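Long-range contacts in leucine-rich repeat protein (Bacteroides thetaiotaomicron, PDB 4ECN), which is of unknown function but, as an extracellular leucine-rich repeat protein carrying transthyretin-clan domains, probably binds other proteins: residues R586-F591 with E609-F614; L631-N636 with N662-M667; T132-L137 with L251-N256; T215-A220 with G241-V246; K350-G355 with Q451-A456. All coordinates share one frame; numbering follows the deposited sequence.

Contact 1. Residues R586-F591 with E609-F614; sequences RHLEAF and EIPEDF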
# COMPACT_ATOMS: atom_id res chain seq x y z
N ARG A 586 -3.58 -25.92 13.30
CA ARG A 586 -4.28 -27.16 13.66
C ARG A 586 -4.54 -27.22 15.18
O ARG A 586 -5.31 -28.06 15.62
CB ARG A 586 -3.50 -28.42 13.19
CG ARG A 586 -2.11 -28.62 13.82
CD ARG A 586 -1.45 -29.95 13.50
NE ARG A 586 -0.04 -29.76 13.12
CZ ARG A 586 0.97 -29.72 13.97
NH1 ARG A 586 0.76 -29.90 15.27
NH2 ARG A 586 2.20 -29.51 13.53
N HIS A 587 -3.86 -26.34 15.97
CA HIS A 587 -3.98 -26.34 17.43
C HIS A 587 -3.97 -24.92 18.05
O HIS A 587 -2.95 -24.21 17.97
CB HIS A 587 -2.84 -27.17 18.04
CG HIS A 587 -2.86 -27.20 19.54
ND1 HIS A 587 -3.79 -27.97 20.24
CD2 HIS A 587 -2.10 -26.52 20.43
CE1 HIS A 587 -3.55 -27.74 21.52
NE2 HIS A 587 -2.54 -26.87 21.69
N LEU A 588 -5.06 -24.56 18.75
CA LEU A 588 -5.21 -23.29 19.47
C LEU A 588 -4.90 -23.41 20.96
O LEU A 588 -5.15 -24.44 21.58
CB LEU A 588 -6.65 -22.74 19.35
CG LEU A 588 -7.17 -22.31 17.99
CD1 LEU A 588 -8.60 -21.87 18.10
CD2 LEU A 588 -6.37 -21.20 17.41
N GLU A 589 -4.41 -22.32 21.54
CA GLU A 589 -4.18 -22.19 22.98
C GLU A 589 -4.95 -20.98 23.43
O GLU A 589 -5.10 -20.04 22.66
CB GLU A 589 -2.69 -22.11 23.32
CG GLU A 589 -1.94 -23.42 23.11
CD GLU A 589 -1.86 -24.35 24.30
OE1 GLU A 589 -1.69 -23.85 25.44
OE2 GLU A 589 -1.86 -25.58 24.09
N ALA A 590 -5.49 -20.99 24.63
CA ALA A 590 -6.31 -19.86 25.07
C ALA A 590 -5.47 -18.67 25.54
O ALA A 590 -4.34 -18.84 26.00
CB ALA A 590 -7.22 -20.31 26.20
N PHE A 591 -6.04 -17.45 25.39
CA PHE A 591 -5.55 -16.17 25.91
C PHE A 591 -6.11 -15.93 27.31
O PHE A 591 -5.50 -15.27 28.15
CB PHE A 591 -5.95 -15.01 24.99
CG PHE A 591 -5.25 -14.97 23.66
CD1 PHE A 591 -4.02 -14.34 23.53
CD2 PHE A 591 -5.83 -15.51 22.53
CE1 PHE A 591 -3.36 -14.31 22.30
CE2 PHE A 591 -5.18 -15.47 21.30
CZ PHE A 591 -3.95 -14.87 21.19
N GLU A 609 -11.55 -27.44 17.02
CA GLU A 609 -12.21 -26.92 18.22
C GLU A 609 -11.55 -25.65 18.72
O GLU A 609 -10.31 -25.53 18.68
CB GLU A 609 -12.24 -27.96 19.36
CG GLU A 609 -13.30 -29.04 19.18
CD GLU A 609 -13.80 -29.69 20.46
OE1 GLU A 609 -14.57 -29.04 21.20
OE2 GLU A 609 -13.48 -30.88 20.67
N ILE A 610 -12.36 -24.71 19.24
CA ILE A 610 -11.90 -23.44 19.83
C ILE A 610 -12.05 -23.58 21.37
O ILE A 610 -13.13 -23.96 21.82
CB ILE A 610 -12.68 -22.24 19.24
CG1 ILE A 610 -12.43 -22.13 17.73
CG2 ILE A 610 -12.32 -20.94 19.93
CD1 ILE A 610 -13.41 -21.33 17.00
N PRO A 611 -10.98 -23.35 22.18
CA PRO A 611 -11.11 -23.50 23.66
C PRO A 611 -12.21 -22.61 24.26
O PRO A 611 -12.32 -21.45 23.85
CB PRO A 611 -9.74 -23.07 24.17
CG PRO A 611 -8.83 -23.23 23.01
CD PRO A 611 -9.62 -22.92 21.80
N GLU A 612 -13.04 -23.15 25.21
CA GLU A 612 -14.19 -22.45 25.84
C GLU A 612 -13.73 -21.13 26.55
O GLU A 612 -14.55 -20.23 26.78
CB GLU A 612 -14.94 -23.39 26.83
CG GLU A 612 -16.42 -23.04 27.08
CD GLU A 612 -17.42 -24.17 27.37
OE1 GLU A 612 -17.25 -25.28 26.82
OE2 GLU A 612 -18.44 -23.89 28.04
N ASP A 613 -12.40 -21.02 26.79
CA ASP A 613 -11.71 -19.88 27.40
C ASP A 613 -10.72 -19.21 26.41
O ASP A 613 -9.81 -18.51 26.87
CB ASP A 613 -10.95 -20.36 28.67
CG ASP A 613 -9.92 -21.48 28.48
OD1 ASP A 613 -9.96 -22.16 27.43
OD2 ASP A 613 -9.11 -21.72 29.41
N PHE A 614 -10.90 -19.41 25.06
CA PHE A 614 -10.00 -18.87 24.04
C PHE A 614 -9.70 -17.41 24.31
O PHE A 614 -8.54 -17.03 24.40
CB PHE A 614 -10.54 -19.04 22.61
CG PHE A 614 -9.56 -18.55 21.55
CD1 PHE A 614 -8.37 -19.24 21.31
CD2 PHE A 614 -9.80 -17.38 20.84
CE1 PHE A 614 -7.45 -18.76 20.37
CE2 PHE A 614 -8.88 -16.91 19.89
CZ PHE A 614 -7.71 -17.61 19.66
O HOH W 1 -7.45 -26.48 19.71

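Contact 2. Residues L631-N636 with N662-M667; sequences LKYIPN and NISCSM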
# COMPACT_ATOMS: atom_id res chain seq x y z
N LEU A 631 -14.00 -26.99 12.07
CA LEU A 631 -14.77 -26.88 13.31
C LEU A 631 -15.92 -27.85 13.34
O LEU A 631 -16.75 -27.84 12.43
CB LEU A 631 -15.30 -25.46 13.56
CG LEU A 631 -14.30 -24.36 13.88
CD1 LEU A 631 -14.99 -23.02 13.97
CD2 LEU A 631 -13.55 -24.66 15.16
N LYS A 632 -15.96 -28.69 14.40
CA LYS A 632 -17.00 -29.69 14.66
C LYS A 632 -18.23 -29.07 15.37
O LYS A 632 -19.34 -29.59 15.24
CB LYS A 632 -16.44 -30.84 15.52
CG LYS A 632 -15.28 -31.63 14.93
CD LYS A 632 -14.75 -32.58 15.98
CE LYS A 632 -13.39 -33.14 15.65
NZ LYS A 632 -12.95 -34.13 16.68
N TYR A 633 -18.00 -28.01 16.18
CA TYR A 633 -19.02 -27.36 17.03
C TYR A 633 -18.90 -25.84 17.07
O TYR A 633 -17.79 -25.29 16.91
CB TYR A 633 -18.88 -27.83 18.51
CG TYR A 633 -18.81 -29.33 18.72
CD1 TYR A 633 -19.97 -30.10 18.80
CD2 TYR A 633 -17.59 -29.97 18.88
CE1 TYR A 633 -19.91 -31.47 19.04
CE2 TYR A 633 -17.51 -31.35 19.07
CZ TYR A 633 -18.68 -32.09 19.16
OH TYR A 633 -18.61 -33.44 19.38
N ILE A 634 -20.05 -25.16 17.39
CA ILE A 634 -20.08 -23.73 17.64
C ILE A 634 -19.46 -23.56 19.04
O ILE A 634 -19.95 -24.20 19.99
CB ILE A 634 -21.50 -23.09 17.48
CG1 ILE A 634 -22.05 -23.25 16.05
CG2 ILE A 634 -21.51 -21.60 17.89
CD1 ILE A 634 -23.54 -23.45 16.00
N PRO A 635 -18.33 -22.81 19.18
CA PRO A 635 -17.71 -22.68 20.51
C PRO A 635 -18.56 -21.81 21.46
O PRO A 635 -19.15 -20.82 21.02
CB PRO A 635 -16.36 -22.02 20.20
CG PRO A 635 -16.59 -21.26 18.94
CD PRO A 635 -17.60 -22.03 18.15
N ASN A 636 -18.64 -22.19 22.75
CA ASN A 636 -19.42 -21.46 23.76
C ASN A 636 -18.59 -20.28 24.35
O ASN A 636 -18.37 -20.20 25.57
CB ASN A 636 -19.89 -22.42 24.86
CG ASN A 636 -20.99 -21.85 25.72
OD1 ASN A 636 -21.71 -20.92 25.33
ND2 ASN A 636 -21.19 -22.44 26.87
N ASN A 662 -24.67 -29.64 17.32
CA ASN A 662 -23.98 -28.42 16.87
C ASN A 662 -23.10 -27.77 17.98
O ASN A 662 -22.25 -26.97 17.64
CB ASN A 662 -24.99 -27.39 16.35
CG ASN A 662 -25.98 -27.91 15.30
OD1 ASN A 662 -27.17 -27.57 15.36
ND2 ASN A 662 -25.55 -28.76 14.36
N ILE A 663 -23.28 -28.13 19.26
CA ILE A 663 -22.48 -27.60 20.39
C ILE A 663 -21.88 -28.77 21.22
O ILE A 663 -22.49 -29.83 21.32
CB ILE A 663 -23.30 -26.64 21.29
CG1 ILE A 663 -24.61 -27.31 21.83
CG2 ILE A 663 -23.57 -25.33 20.55
CD1 ILE A 663 -25.35 -26.58 22.98
N SER A 664 -20.68 -28.57 21.81
CA SER A 664 -20.02 -29.62 22.62
C SER A 664 -20.49 -29.61 24.11
O SER A 664 -20.37 -30.63 24.78
CB SER A 664 -18.50 -29.49 22.57
OG SER A 664 -18.08 -28.14 22.69
N CYS A 665 -21.03 -28.48 24.60
CA CYS A 665 -21.49 -28.37 25.99
C CYS A 665 -22.97 -28.76 26.10
O CYS A 665 -23.65 -28.95 25.09
CB CYS A 665 -21.26 -26.95 26.51
SG CYS A 665 -22.26 -25.66 25.71
N SER A 666 -23.48 -28.84 27.35
CA SER A 666 -24.87 -29.12 27.64
C SER A 666 -25.74 -27.90 27.30
O SER A 666 -25.23 -26.79 27.22
CB SER A 666 -25.03 -29.52 29.11
OG SER A 666 -24.57 -28.49 29.97
N MSE A 667 -27.04 -28.11 27.11
CA MSE A 667 -27.96 -27.03 26.77
C MSE A 667 -28.04 -26.01 27.93
O MSE A 667 -28.13 -24.80 27.70
CB MSE A 667 -29.33 -27.63 26.47
CG MSE A 667 -30.36 -26.63 25.97
SE MSE A 667 -29.81 -25.73 24.33
CE MSE A 667 -30.16 -23.93 24.85

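Contact 3. Residues T132-L137 with L251-N256; sequences TVTFKL and LTKDAN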
# COMPACT_ATOMS: atom_id res chain seq x y z
N THR A 132 31.94 32.82 -20.59
CA THR A 132 32.74 32.14 -19.55
C THR A 132 32.74 33.00 -18.26
O THR A 132 32.46 34.19 -18.32
CB THR A 132 34.16 31.79 -20.03
OG1 THR A 132 34.80 32.94 -20.54
CG2 THR A 132 34.15 30.68 -21.08
N VAL A 133 32.98 32.36 -17.09
CA VAL A 133 32.90 33.02 -15.78
C VAL A 133 34.00 32.54 -14.83
O VAL A 133 34.38 31.37 -14.86
CB VAL A 133 31.49 32.76 -15.15
CG1 VAL A 133 31.49 32.91 -13.63
CG2 VAL A 133 30.44 33.66 -15.76
N THR A 134 34.44 33.45 -13.96
CA THR A 134 35.36 33.20 -12.85
C THR A 134 34.69 33.72 -11.60
O THR A 134 33.98 34.72 -11.65
CB THR A 134 36.75 33.80 -13.06
OG1 THR A 134 36.61 35.21 -13.29
CG2 THR A 134 37.52 33.13 -14.17
N PHE A 135 34.93 33.05 -10.47
CA PHE A 135 34.31 33.43 -9.20
C PHE A 135 35.32 34.08 -8.27
O PHE A 135 36.54 33.87 -8.40
CB PHE A 135 33.68 32.20 -8.53
CG PHE A 135 32.59 31.62 -9.40
CD1 PHE A 135 31.29 32.11 -9.33
CD2 PHE A 135 32.88 30.66 -10.36
CE1 PHE A 135 30.30 31.62 -10.17
CE2 PHE A 135 31.88 30.16 -11.19
CZ PHE A 135 30.60 30.64 -11.08
N LYS A 136 34.80 34.91 -7.36
CA LYS A 136 35.53 35.62 -6.34
C LYS A 136 34.79 35.40 -5.04
O LYS A 136 33.66 35.90 -4.86
CB LYS A 136 35.67 37.09 -6.71
CG LYS A 136 36.36 37.98 -5.68
CD LYS A 136 36.02 39.44 -5.99
CE LYS A 136 36.64 40.47 -5.09
NZ LYS A 136 38.09 40.61 -5.33
N LEU A 137 35.39 34.57 -4.18
CA LEU A 137 34.89 34.21 -2.85
C LEU A 137 35.14 35.38 -1.90
O LEU A 137 36.25 35.90 -1.85
CB LEU A 137 35.56 32.92 -2.35
CG LEU A 137 35.08 31.58 -2.91
CD1 LEU A 137 35.49 31.39 -4.38
CD2 LEU A 137 35.68 30.44 -2.11
N LEU A 251 34.09 36.72 -21.46
CA LEU A 251 34.31 36.28 -20.08
C LEU A 251 33.87 37.32 -19.04
O LEU A 251 34.35 38.46 -19.04
CB LEU A 251 35.80 35.94 -19.84
CG LEU A 251 36.26 35.81 -18.37
CD1 LEU A 251 36.05 34.40 -17.84
CD2 LEU A 251 37.69 36.23 -18.21
N THR A 252 33.03 36.88 -18.10
CA THR A 252 32.61 37.68 -16.96
C THR A 252 33.59 37.33 -15.83
O THR A 252 33.81 36.16 -15.55
CB THR A 252 31.13 37.44 -16.65
OG1 THR A 252 30.35 37.75 -17.82
CG2 THR A 252 30.66 38.24 -15.42
N LYS A 253 34.21 38.34 -15.23
CA LYS A 253 35.21 38.09 -14.21
C LYS A 253 34.65 38.39 -12.82
O LYS A 253 33.84 39.30 -12.64
CB LYS A 253 36.45 38.96 -14.48
CG LYS A 253 37.71 38.60 -13.68
CD LYS A 253 38.76 39.72 -13.74
CE LYS A 253 39.90 39.48 -12.77
NZ LYS A 253 40.83 40.64 -12.69
N ASP A 254 35.12 37.59 -11.83
CA ASP A 254 34.90 37.69 -10.39
C ASP A 254 33.40 37.83 -9.99
O ASP A 254 32.96 38.85 -9.45
CB ASP A 254 35.71 38.85 -9.80
CG ASP A 254 37.21 38.57 -9.81
OD1 ASP A 254 37.61 37.40 -10.07
OD2 ASP A 254 37.99 39.52 -9.53
N ALA A 255 32.65 36.73 -10.21
CA ALA A 255 31.24 36.52 -9.86
C ALA A 255 31.15 36.25 -8.35
O ALA A 255 31.94 35.46 -7.83
CB ALA A 255 30.68 35.37 -10.68
N ASN A 256 30.22 36.91 -7.65
CA ASN A 256 30.16 36.83 -6.18
C ASN A 256 29.74 35.45 -5.56
O ASN A 256 28.61 35.00 -5.75
CB ASN A 256 29.19 37.88 -5.63
CG ASN A 256 29.19 37.98 -4.12
OD1 ASN A 256 28.13 38.06 -3.48
ND2 ASN A 256 30.40 37.97 -3.51

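Contact 4. Residues T215-A220 with G241-V246; sequences TYQVVA and GESFTV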
# COMPACT_ATOMS: atom_id res chain seq x y z
N THR A 215 21.60 36.29 -16.98
CA THR A 215 21.88 36.88 -15.67
C THR A 215 21.68 35.78 -14.63
O THR A 215 20.74 34.99 -14.70
CB THR A 215 21.00 38.12 -15.44
OG1 THR A 215 21.30 39.07 -16.46
CG2 THR A 215 21.23 38.76 -14.06
N TYR A 216 22.63 35.72 -13.70
CA TYR A 216 22.66 34.72 -12.65
C TYR A 216 22.89 35.30 -11.29
O TYR A 216 23.31 36.44 -11.16
CB TYR A 216 23.82 33.74 -12.93
CG TYR A 216 23.71 32.96 -14.21
CD1 TYR A 216 24.05 33.54 -15.43
CD2 TYR A 216 23.37 31.62 -14.20
CE1 TYR A 216 23.95 32.82 -16.62
CE2 TYR A 216 23.27 30.88 -15.38
CZ TYR A 216 23.57 31.49 -16.59
OH TYR A 216 23.48 30.77 -17.74
N GLN A 217 22.72 34.44 -10.28
CA GLN A 217 23.05 34.63 -8.88
C GLN A 217 23.55 33.32 -8.32
O GLN A 217 22.98 32.27 -8.64
CB GLN A 217 21.87 35.15 -8.07
CG GLN A 217 21.54 36.61 -8.23
CD GLN A 217 20.41 36.94 -7.30
OE1 GLN A 217 19.23 36.63 -7.58
NE2 GLN A 217 20.75 37.50 -6.14
N VAL A 218 24.60 33.36 -7.46
CA VAL A 218 25.04 32.16 -6.77
C VAL A 218 23.98 31.91 -5.68
O VAL A 218 23.63 32.84 -4.95
CB VAL A 218 26.50 32.23 -6.24
CG1 VAL A 218 26.83 31.02 -5.37
CG2 VAL A 218 27.48 32.32 -7.40
N VAL A 219 23.39 30.70 -5.66
CA VAL A 219 22.29 30.38 -4.75
C VAL A 219 22.72 29.32 -3.68
O VAL A 219 21.97 29.08 -2.72
CB VAL A 219 21.02 29.92 -5.53
CG1 VAL A 219 20.45 31.07 -6.35
CG2 VAL A 219 21.27 28.69 -6.40
N ALA A 220 23.93 28.75 -3.81
CA ALA A 220 24.44 27.78 -2.83
C ALA A 220 25.91 27.44 -3.06
O ALA A 220 26.40 27.52 -4.20
CB ALA A 220 23.62 26.49 -2.87
N GLY A 241 24.07 35.41 -3.85
CA GLY A 241 25.23 36.19 -4.25
C GLY A 241 24.80 37.31 -5.17
O GLY A 241 23.73 37.26 -5.78
N GLU A 242 25.62 38.36 -5.24
CA GLU A 242 25.38 39.53 -6.08
C GLU A 242 25.27 39.10 -7.54
O GLU A 242 26.06 38.28 -8.01
CB GLU A 242 26.47 40.58 -5.87
CG GLU A 242 26.34 41.29 -4.53
CD GLU A 242 25.13 42.20 -4.44
OE1 GLU A 242 25.09 43.22 -5.17
OE2 GLU A 242 24.22 41.89 -3.64
N SER A 243 24.24 39.61 -8.23
CA SER A 243 23.88 39.30 -9.62
C SER A 243 25.01 39.61 -10.58
O SER A 243 25.64 40.66 -10.49
CB SER A 243 22.65 40.08 -10.03
OG SER A 243 21.79 40.29 -8.92
N PHE A 244 25.30 38.66 -11.46
CA PHE A 244 26.31 38.81 -12.48
C PHE A 244 25.68 38.47 -13.81
O PHE A 244 24.65 37.79 -13.85
CB PHE A 244 27.55 37.97 -12.19
CG PHE A 244 27.36 36.47 -12.14
CD1 PHE A 244 27.01 35.83 -10.95
CD2 PHE A 244 27.62 35.68 -13.25
CE1 PHE A 244 26.89 34.45 -10.89
CE2 PHE A 244 27.51 34.29 -13.19
CZ PHE A 244 27.16 33.68 -12.00
N THR A 245 26.25 38.98 -14.90
CA THR A 245 25.67 38.74 -16.21
C THR A 245 26.73 38.11 -17.13
O THR A 245 27.88 38.56 -17.12
CB THR A 245 25.10 40.07 -16.76
OG1 THR A 245 24.27 40.68 -15.76
CG2 THR A 245 24.34 39.90 -18.07
N VAL A 246 26.34 37.07 -17.90
CA VAL A 246 27.20 36.38 -18.86
C VAL A 246 26.86 36.89 -20.26
O VAL A 246 25.69 36.94 -20.64
CB VAL A 246 27.06 34.84 -18.76
CG1 VAL A 246 27.88 34.13 -19.82
CG2 VAL A 246 27.43 34.33 -17.37
O HOH W 2 26.37 35.69 -7.41

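Contact 5. Residues K350-G355 with Q451-A456; sequences KVLSFG and QIIYFA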
# COMPACT_ATOMS: atom_id res chain seq x y z
N LYS A 350 9.20 11.47 12.05
CA LYS A 350 8.13 10.93 12.87
C LYS A 350 7.42 9.76 12.18
O LYS A 350 6.88 8.88 12.86
CB LYS A 350 7.13 12.03 13.22
CG LYS A 350 7.66 12.94 14.32
CD LYS A 350 6.56 13.76 14.97
CE LYS A 350 6.92 14.30 16.34
NZ LYS A 350 7.06 13.20 17.35
N VAL A 351 7.43 9.72 10.84
CA VAL A 351 6.84 8.63 10.06
C VAL A 351 7.86 8.26 8.96
O VAL A 351 8.42 9.14 8.33
CB VAL A 351 5.41 8.93 9.51
CG1 VAL A 351 4.40 9.00 10.65
CG2 VAL A 351 5.35 10.21 8.68
N LEU A 352 8.19 6.99 8.84
CA LEU A 352 9.20 6.47 7.92
C LEU A 352 8.68 5.21 7.29
O LEU A 352 8.26 4.30 8.00
CB LEU A 352 10.53 6.23 8.64
CG LEU A 352 11.66 5.59 7.85
CD1 LEU A 352 12.05 6.45 6.65
CD2 LEU A 352 12.85 5.35 8.74
N SER A 353 8.70 5.15 5.96
CA SER A 353 8.10 4.06 5.21
C SER A 353 8.95 3.67 3.96
O SER A 353 9.26 4.51 3.12
CB SER A 353 6.71 4.52 4.80
OG SER A 353 6.06 3.55 4.01
N PHE A 354 9.34 2.37 3.86
CA PHE A 354 10.14 1.78 2.78
C PHE A 354 9.30 0.86 1.87
O PHE A 354 9.75 0.41 0.81
CB PHE A 354 11.30 0.98 3.37
CG PHE A 354 12.22 1.80 4.23
CD1 PHE A 354 13.16 2.66 3.66
CD2 PHE A 354 12.16 1.72 5.62
CE1 PHE A 354 14.02 3.42 4.45
CE2 PHE A 354 13.04 2.46 6.41
CZ PHE A 354 13.97 3.31 5.83
N GLY A 355 8.08 0.60 2.32
CA GLY A 355 7.12 -0.25 1.63
C GLY A 355 5.80 -0.26 2.36
O GLY A 355 5.75 0.22 3.50
N GLN A 451 7.41 7.55 15.22
CA GLN A 451 6.10 7.05 15.68
C GLN A 451 5.65 5.81 14.91
O GLN A 451 5.05 4.90 15.51
CB GLN A 451 5.03 8.14 15.51
CG GLN A 451 5.32 9.42 16.26
CD GLN A 451 4.41 10.56 15.87
OE1 GLN A 451 4.06 10.74 14.69
NE2 GLN A 451 4.08 11.39 16.84
N ILE A 452 5.88 5.80 13.58
CA ILE A 452 5.46 4.72 12.69
C ILE A 452 6.59 4.38 11.70
O ILE A 452 7.14 5.30 11.09
CB ILE A 452 4.16 5.15 11.95
CG1 ILE A 452 3.01 5.49 12.91
CG2 ILE A 452 3.71 4.09 10.97
CD1 ILE A 452 1.97 6.32 12.30
N ILE A 453 6.93 3.08 11.55
CA ILE A 453 7.94 2.58 10.60
C ILE A 453 7.30 1.42 9.80
O ILE A 453 6.74 0.49 10.38
CB ILE A 453 9.31 2.21 11.25
CG1 ILE A 453 10.40 2.04 10.19
CG2 ILE A 453 9.25 1.02 12.21
CD1 ILE A 453 11.80 2.24 10.71
N TYR A 454 7.33 1.53 8.45
CA TYR A 454 6.77 0.55 7.54
C TYR A 454 7.83 0.01 6.58
O TYR A 454 8.54 0.77 5.91
CB TYR A 454 5.60 1.15 6.72
CG TYR A 454 4.20 1.06 7.32
CD1 TYR A 454 3.92 1.61 8.56
CD2 TYR A 454 3.13 0.59 6.57
CE1 TYR A 454 2.63 1.58 9.09
CE2 TYR A 454 1.83 0.56 7.09
CZ TYR A 454 1.58 1.08 8.34
OH TYR A 454 0.31 1.03 8.87
N PHE A 455 7.98 -1.33 6.58
CA PHE A 455 8.81 -2.15 5.70
C PHE A 455 7.94 -3.12 5.02
O PHE A 455 7.18 -3.81 5.70
CB PHE A 455 9.91 -2.89 6.45
CG PHE A 455 10.80 -2.12 7.37
CD1 PHE A 455 11.99 -1.56 6.91
CD2 PHE A 455 10.53 -2.06 8.73
CE1 PHE A 455 12.85 -0.90 7.77
CE2 PHE A 455 11.39 -1.40 9.60
CZ PHE A 455 12.54 -0.82 9.11
N ALA A 456 8.02 -3.23 3.70
CA ALA A 456 7.20 -4.23 3.02
C ALA A 456 7.74 -4.51 1.64
O ALA A 456 8.37 -3.65 1.03
CB ALA A 456 5.75 -3.79 2.94

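Contact 1. Residues R586-F591 with E609-F614
Phe-591 turns the edge of its ring onto the face of Phe-614, a T-shaped pair with centroids 5.4 Å apart and planes at 83°. The approach is off centre: Phe-591 CD2 lies over the rim of the Phe-614 ring, and Phe-591 CE2 comes to 3.7 Å from Phe-614 CZ. The backbones tie the same two residues together, Phe-591 N donating to Phe-614 O over 2.7 Å; this oxygen also sits in the plane of the Phe-591 ring, at its edge. Leu-588 fills in beside the pair. Its CD2 is 4.0 Å from Phe-614 CE1, its CD1 is 3.9 Å from Ile-610 CG1, and its CB meets Pro-611 CD at 3.9 Å. A type I turn from Pro-611 to Phe-614, closed by Phe-614 N bonding to Pro-611 O, presents the second ring, while Leu-569 of helix 566-569 and Leu-575 of the following loop pack on Phe-591. An alanine at Phe-614 would probably leave the Phe-591 edge and Leu-588 CD2 without their partner and open a gap between the loops. A water bridges Leu-588 N, from which it accepts, and Glu-609 O, to which it donates. These loops follow strands 577-579 and 596-601, neighbours in the sheet of the leucine-rich repeat solenoid. Away from that sheet, successive turns are joined here mainly by apolar side chains, with one direct backbone bond.

Contact 2. Residues L631-N636 with N662-M667
The Tyr-633 ring carries Ser-664 CB over the centre of one face, 3.8 Å from the centroid and 11° off the ring normal, a CH-pi contact. At the edge, near the ring plane, lies Asn-662 C. The carbonyl carbon of Ile-663 approaches obliquely, 3.4 Å from Tyr-633 CD1. CG of Tyr-633 stands anti to the carbonyl carbon (chi1 -50°), beside the backbone N, and the ring beyond it lies against the backbone of Ile-663 and Ser-664. Both segments belong to loops of the leucine-rich repeat solenoid, following strands 623-625 and 646-650, which are neighbours in its parallel sheet. The loops are tied by Ile-634 N, which donates to Asn-662 O over 2.9 Å. The same oxygen lies 3.3 Å from Tyr-633 CA, a CA-H...O contact. Beyond this bond, Ile-663 CG2 rests 4.3 Å from Ile-634 CB. Farther along, Cys-665 SG stands 3.6 Å from Asn-636 ND2, but the polar end of Asn-636 is held by Asp-669 O, which accepts from ND2, and by Lys-671 N, which donates to OD1.

Contact 3. Residues T132-L137 with L251-N256
Thr-132 O accepts from Thr-252 N over 2.8 Å, one bond of a parallel strand pair interrupted by a beta bulge, in a domain assigned to the transthyretin clan. Thr-252 O then takes Thr-134 N at 3.2 Å. Past this point the second strand holds one extra residue: Thr-134 O receives Ala-255 N at 2.8 Å, and Ala-255 O receives Lys-136 N at 3.0 Å. Lys-253 and Asp-254 together face Thr-134, and the amide of Asp-254 is taken by a side chain, donating to Thr-134 OG1 over 3.2 Å at an N-H...O angle of 163°. The first torsion of Thr-134 (chi1 56°) puts OG1 between the backbone N and the carbonyl carbon, facing the bulge. A valine in place of Thr-134 would probably leave Asp-254 N without its acceptor and the bulge less firmly fixed. Two polar side chains of the second strand bond onward to strand 244-246 and the loop before it, Thr-252 OG1 with Thr-245 O and Asn-256 OD1 with Glu-242 N. On its other edge strand 130-139 bonds through Val-133, Phe-135 and Leu-137 to strand 202-212. Lys-136 NZ and Asp-254 OD2 remain beyond salt-bridge range. Toward the core, the methyl of Ala-255 meets two side chains, its CB 3.6 Å from Phe-135 CD1 and 3.9 Å from Val-133 CG1.

Contact 4. Residues T215-A220 with G241-V246
Phe-244 holds CG between its backbone N and carbonyl carbon (chi1 62°), whereas Tyr-216 holds CG anti to the carbonyl carbon (chi1 -62°). The two residues form an antiparallel hydrogen-bonded pair with both side chains on one side of the sheet, Tyr-216 N bonding to Phe-244 O at 2.9 Å and Phe-244 N to Tyr-216 O at 3.0 Å. Their ring planes are only 15° apart but slid so far that they barely overlap. Over one face of Phe-244 lies Tyr-216 CB, 3.8 Å from the ring centroid, a CH-pi contact displaced toward the rim. Val-246 CG2 adds to this side, 3.9 Å from Tyr-216 CE1. Before strand 244-246 the second segment is not regular strand, yet Gly-241 N still donates to Val-218 O over 2.8 Å. Gln-217 NE2 reaches back to Gly-241 O at 3.0 Å, with that oxygen near the amide plane, and a water links Val-218 N to Glu-242 O. Phe-244 continues inward onto Val-133, Val-162 and Ala-255, inside the beta domain. On the opposite side Thr-215 OG1 and Thr-245 OG1 make a weak bond of 3.5 Å. The pairing is thus apolar on the side of Tyr-216 and Phe-244 and more polar on the side of Thr-215, with a side-chain amide and a water standing in where regular strand bonding stops.

Contact 5. Residues K350-G355 with Q451-A456
Gln-451 N donates to Lys-350 O over 2.8 Å, and the same oxygen takes a weak second bond from Ile-452 N. The Gln-451 side chain crosses that of Lys-350, while its NE2 bonds to Asp-374 OD1. Ile-452 packs CD1 against Val-351 CG1 at 4.0 Å and accepts Leu-352 N at its O, 3.0 Å away. Ile-453 points to the other side of the sheet, its CD1 3.8 Å from Leu-352 CD2. Tyr-454 bonds both ways: N to Leu-352 O at 3.0 Å, and O from Phe-354 N at 2.7 Å. Phe-455 lies beside Phe-354, ring planes 16° apart but so offset that they barely overlap, with Phe-455 CE1 3.5 Å from Phe-354 CD2. Ala-456 closes the run, its CB 3.6 Å from Gly-355 C. Strands 351-353 and 452-456 are adjacent and parallel in the leucine-rich repeat sheet, although nearly a hundred residues separate them. Backbone bonds run along the pair, and the side-by-side contacts on the Leu-352 side form part of the solenoid's hydrophobic interior.

Contact 5 is the buried one, near the chain's centre, and joins two strands of the solenoid sheet through regular parallel bonding. Contacts 1 and 2 lie farther along the same solenoid, in loops beyond its strands; partly buried, each has a single direct backbone bond and relies more on aromatic and aliphatic contact. They touch, Ile-610 packing on Leu-631 and Pro-635. Contacts 3 and 4 belong to a separate beta domain, across the chain's centre from contacts 1 and 2. Also partly buried, with apolar side chains inward and polar ones on the other side, they share one mixed sheet, parallel in contact 3, antiparallel in contact 4. Contact 4 is nested in the loop contact 3 closes.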